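Local coordinates for crispr-associated endoribonuclease CAS2 (Thermococcus onnurineus, PDB 5G4D), which probably acts as a metal-dependent, single-strand-specific endoribonuclease and serves as a homodimer in the adaptation stage of CRISPR-Cas immunity, at the interface of chains A and B. Sequence-based numbering; all coordinates share one arbitrary frame. Chains: chain A/B, Crispr-associated endoribonuclease CAS2.

The interface of chains A and B. Residues chain A 9-11, 61-64; chain B 31-33, 77, 79.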
loop_
_atom_site.group_PDB
_atom_site.type_symbol
_atom_site.label_atom_id
_atom_site.label_comp_id
_atom_site.label_asym_id
_atom_site.label_seq_id
_atom_site.Cartn_x
_atom_site.Cartn_y
_atom_site.Cartn_z
ATOM N N VAL A 9 2.047 -2.899 -3.443
ATOM C CA VAL A 9 1.112 -1.947 -4.042
ATOM C C VAL A 9 1.535 -1.744 -5.487
ATOM O O VAL A 9 2.730 -1.768 -5.797
ATOM C CB VAL A 9 1.087 -0.603 -3.280
ATOM C CG1 VAL A 9 0.624 -0.815 -1.857
ATOM C CG2 VAL A 9 2.468 0.046 -3.301
ATOM N N TYR A 10 0.569 -1.567 -6.384
ATOM C CA TYR A 10 0.947 -1.447 -7.789
ATOM C C TYR A 10 0.058 -0.447 -8.508
ATOM O O TYR A 10 -1.117 -0.265 -8.184
ATOM C CB TYR A 10 0.922 -2.795 -8.527
ATOM C CG TYR A 10 -0.381 -3.555 -8.463
ATOM C CD1 TYR A 10 -0.626 -4.462 -7.446
ATOM C CD2 TYR A 10 -1.357 -3.385 -9.444
ATOM C CE1 TYR A 10 -1.804 -5.163 -7.376
ATOM C CE2 TYR A 10 -2.546 -4.095 -9.393
ATOM C CZ TYR A 10 -2.759 -4.988 -8.361
ATOM O OH TYR A 10 -3.930 -5.710 -8.291
ATOM N N ASP A 11 0.674 0.210 -9.478
ATOM C CA ASP A 11 0.061 1.233 -10.319
ATOM C C ASP A 11 0.378 0.780 -11.740
ATOM O O ASP A 11 1.493 1.006 -12.216
ATOM C CB ASP A 11 0.668 2.592 -9.986
ATOM C CG ASP A 11 -0.136 3.740 -10.511
ATOM O OD1 ASP A 11 -0.818 3.564 -11.543
ATOM O OD2 ASP A 11 -0.076 4.820 -9.877
ATOM N N ASP A 61 4.619 1.062 -15.773
ATOM C CA ASP A 61 3.994 0.593 -14.548
ATOM C C ASP A 61 4.947 0.717 -13.367
ATOM O O ASP A 61 6.167 0.821 -13.525
ATOM C CB ASP A 61 3.548 -0.858 -14.718
ATOM C CG ASP A 61 2.667 -1.055 -15.940
ATOM O OD1 ASP A 61 1.913 -0.117 -16.285
ATOM O OD2 ASP A 61 2.719 -2.147 -16.550
ATOM N N SER A 62 4.377 0.716 -12.163
ATOM C CA SER A 62 5.199 0.746 -10.962
ATOM C C SER A 62 4.636 -0.205 -9.918
ATOM O O SER A 62 3.444 -0.162 -9.601
ATOM C CB SER A 62 5.305 2.164 -10.392
ATOM O OG SER A 62 4.099 2.571 -9.770
ATOM N N VAL A 63 5.501 -1.062 -9.391
ATOM C CA VAL A 63 5.175 -1.953 -8.286
ATOM C C VAL A 63 6.141 -1.636 -7.155
ATOM O O VAL A 63 7.352 -1.548 -7.381
ATOM C CB VAL A 63 5.283 -3.438 -8.685
ATOM C CG1 VAL A 63 4.835 -4.317 -7.537
ATOM C CG2 VAL A 63 4.490 -3.739 -9.961
ATOM N N VAL A 64 5.612 -1.426 -5.955
ATOM C CA VAL A 64 6.430 -1.215 -4.763
ATOM C C VAL A 64 6.211 -2.401 -3.838
ATOM O O VAL A 64 5.069 -2.717 -3.481
ATOM C CB VAL A 64 6.098 0.108 -4.055
ATOM C CG1 VAL A 64 6.902 0.231 -2.754
ATOM C CG2 VAL A 64 6.387 1.284 -4.968
ATOM N N VAL B 31 3.401 8.135 -2.850
ATOM C CA VAL B 31 4.215 7.048 -3.414
ATOM C C VAL B 31 3.758 6.691 -4.820
ATOM O O VAL B 31 4.563 6.599 -5.752
ATOM C CB VAL B 31 4.159 5.811 -2.487
ATOM C CG1 VAL B 31 4.920 4.613 -3.099
ATOM C CG2 VAL B 31 4.668 6.146 -1.098
ATOM N N GLN B 32 2.461 6.490 -4.982
ATOM C CA GLN B 32 1.827 6.231 -6.271
ATOM C C GLN B 32 0.334 6.394 -6.035
ATOM O O GLN B 32 -0.085 6.865 -4.972
ATOM C CB GLN B 32 2.184 4.850 -6.820
ATOM C CG GLN B 32 2.003 3.731 -5.816
ATOM C CD GLN B 32 2.154 2.348 -6.436
ATOM O OE1 GLN B 32 1.238 1.526 -6.364
ATOM N NE2 GLN B 32 3.310 2.087 -7.047
ATOM N N ASN B 33 -0.472 6.017 -7.022
ATOM C CA ASN B 33 -1.910 6.172 -6.875
ATOM C C ASN B 33 -2.396 5.495 -5.601
ATOM O O ASN B 33 -2.177 4.292 -5.399
ATOM C CB ASN B 33 -2.640 5.603 -8.088
ATOM C CG ASN B 33 -4.126 5.807 -7.996
ATOM O OD1 ASN B 33 -4.877 4.877 -7.690
ATOM N ND2 ASN B 33 -4.565 7.044 -8.214
ATOM N N LEU B 77 9.660 -2.206 -8.763
ATOM C CA LEU B 77 9.685 -2.780 -10.099
ATOM C C LEU B 77 9.099 -1.760 -11.063
ATOM O O LEU B 77 8.021 -1.219 -10.809
ATOM C CB LEU B 77 8.886 -4.083 -10.170
ATOM C CG LEU B 77 9.159 -5.129 -9.089
ATOM C CD1 LEU B 77 8.347 -6.403 -9.316
ATOM C CD2 LEU B 77 10.644 -5.446 -9.023
ATOM N N MET B 79 8.998 1.892 -13.061
ATOM C CA MET B 79 9.237 3.300 -12.736
ATOM C C MET B 79 10.644 3.748 -13.108
ATOM O O MET B 79 10.851 4.359 -14.156
ATOM C CB MET B 79 8.985 3.564 -11.245
ATOM C CG MET B 79 9.797 4.721 -10.675
ATOM S SD MET B 79 8.816 5.869 -9.689
ATOM C CE MET B 79 7.749 6.570 -10.943
HETATM O O HOH W 1 -1.206 1.967 -6.440
HETATM O O HOH W 2 5.746 4.100 -7.545
#
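A:Val63 and B:Leu77 pair as an antiparallel beta bridge, A:Val63 N giving to B:Leu77 O (2.9 Å) and B:Leu77 N to A:Val63 O, and B:Met79 N continues the pairing to A:Asp61 O; strand 73-78 of B thereby extends the sheet of A along the edge of strand 62-68. The face of that sheet receives the side chain of B:Gln32, which reaches over strands 4-11 and 62-68. Its CG sits between backbone N and carbonyl carbon (chi1 49°), and the chain then runs out extended, carrying the amide between A:Asp11 CB and A:Val9 CG2. On the nitrogen end, B:Gln32 NE2 lies 2.9 Å from A:Ser62 OG, a hydrogen bond by chemistry, with a weaker contact to A:Ser62 O. A water beside this pair links NE2 and A:Ser62 OG to B:Val31 O. The oxygen end, OE1, faces the A:Tyr10 backbone, whose N-H points elsewhere; a second water joins OE1 to A:Tyr10 O and B:Asn33 O. With partners at both ends, the amide is likely fixed in rotation. Beside it, A:Val64 CG2 packs on B:Val31 CG1 at 4.1 Å, while B:Met79 CB touches A:Ser62 CB. A:Asp11, with CG anti to its backbone N (chi1 -164°), offers OD2 on the anti side of the carboxylate to B:Asn33 N (3.1 Å), the donor lying 30° out of the carboxylate plane. The patch, repeated by two-fold symmetry, helps join the Cas2 homodimer by adding a strand of each chain to the partner's sheet and by a glutamine largely covered by the partner, and ties the predicted magnesium-binding aspartate to the partner chain, which may help position it.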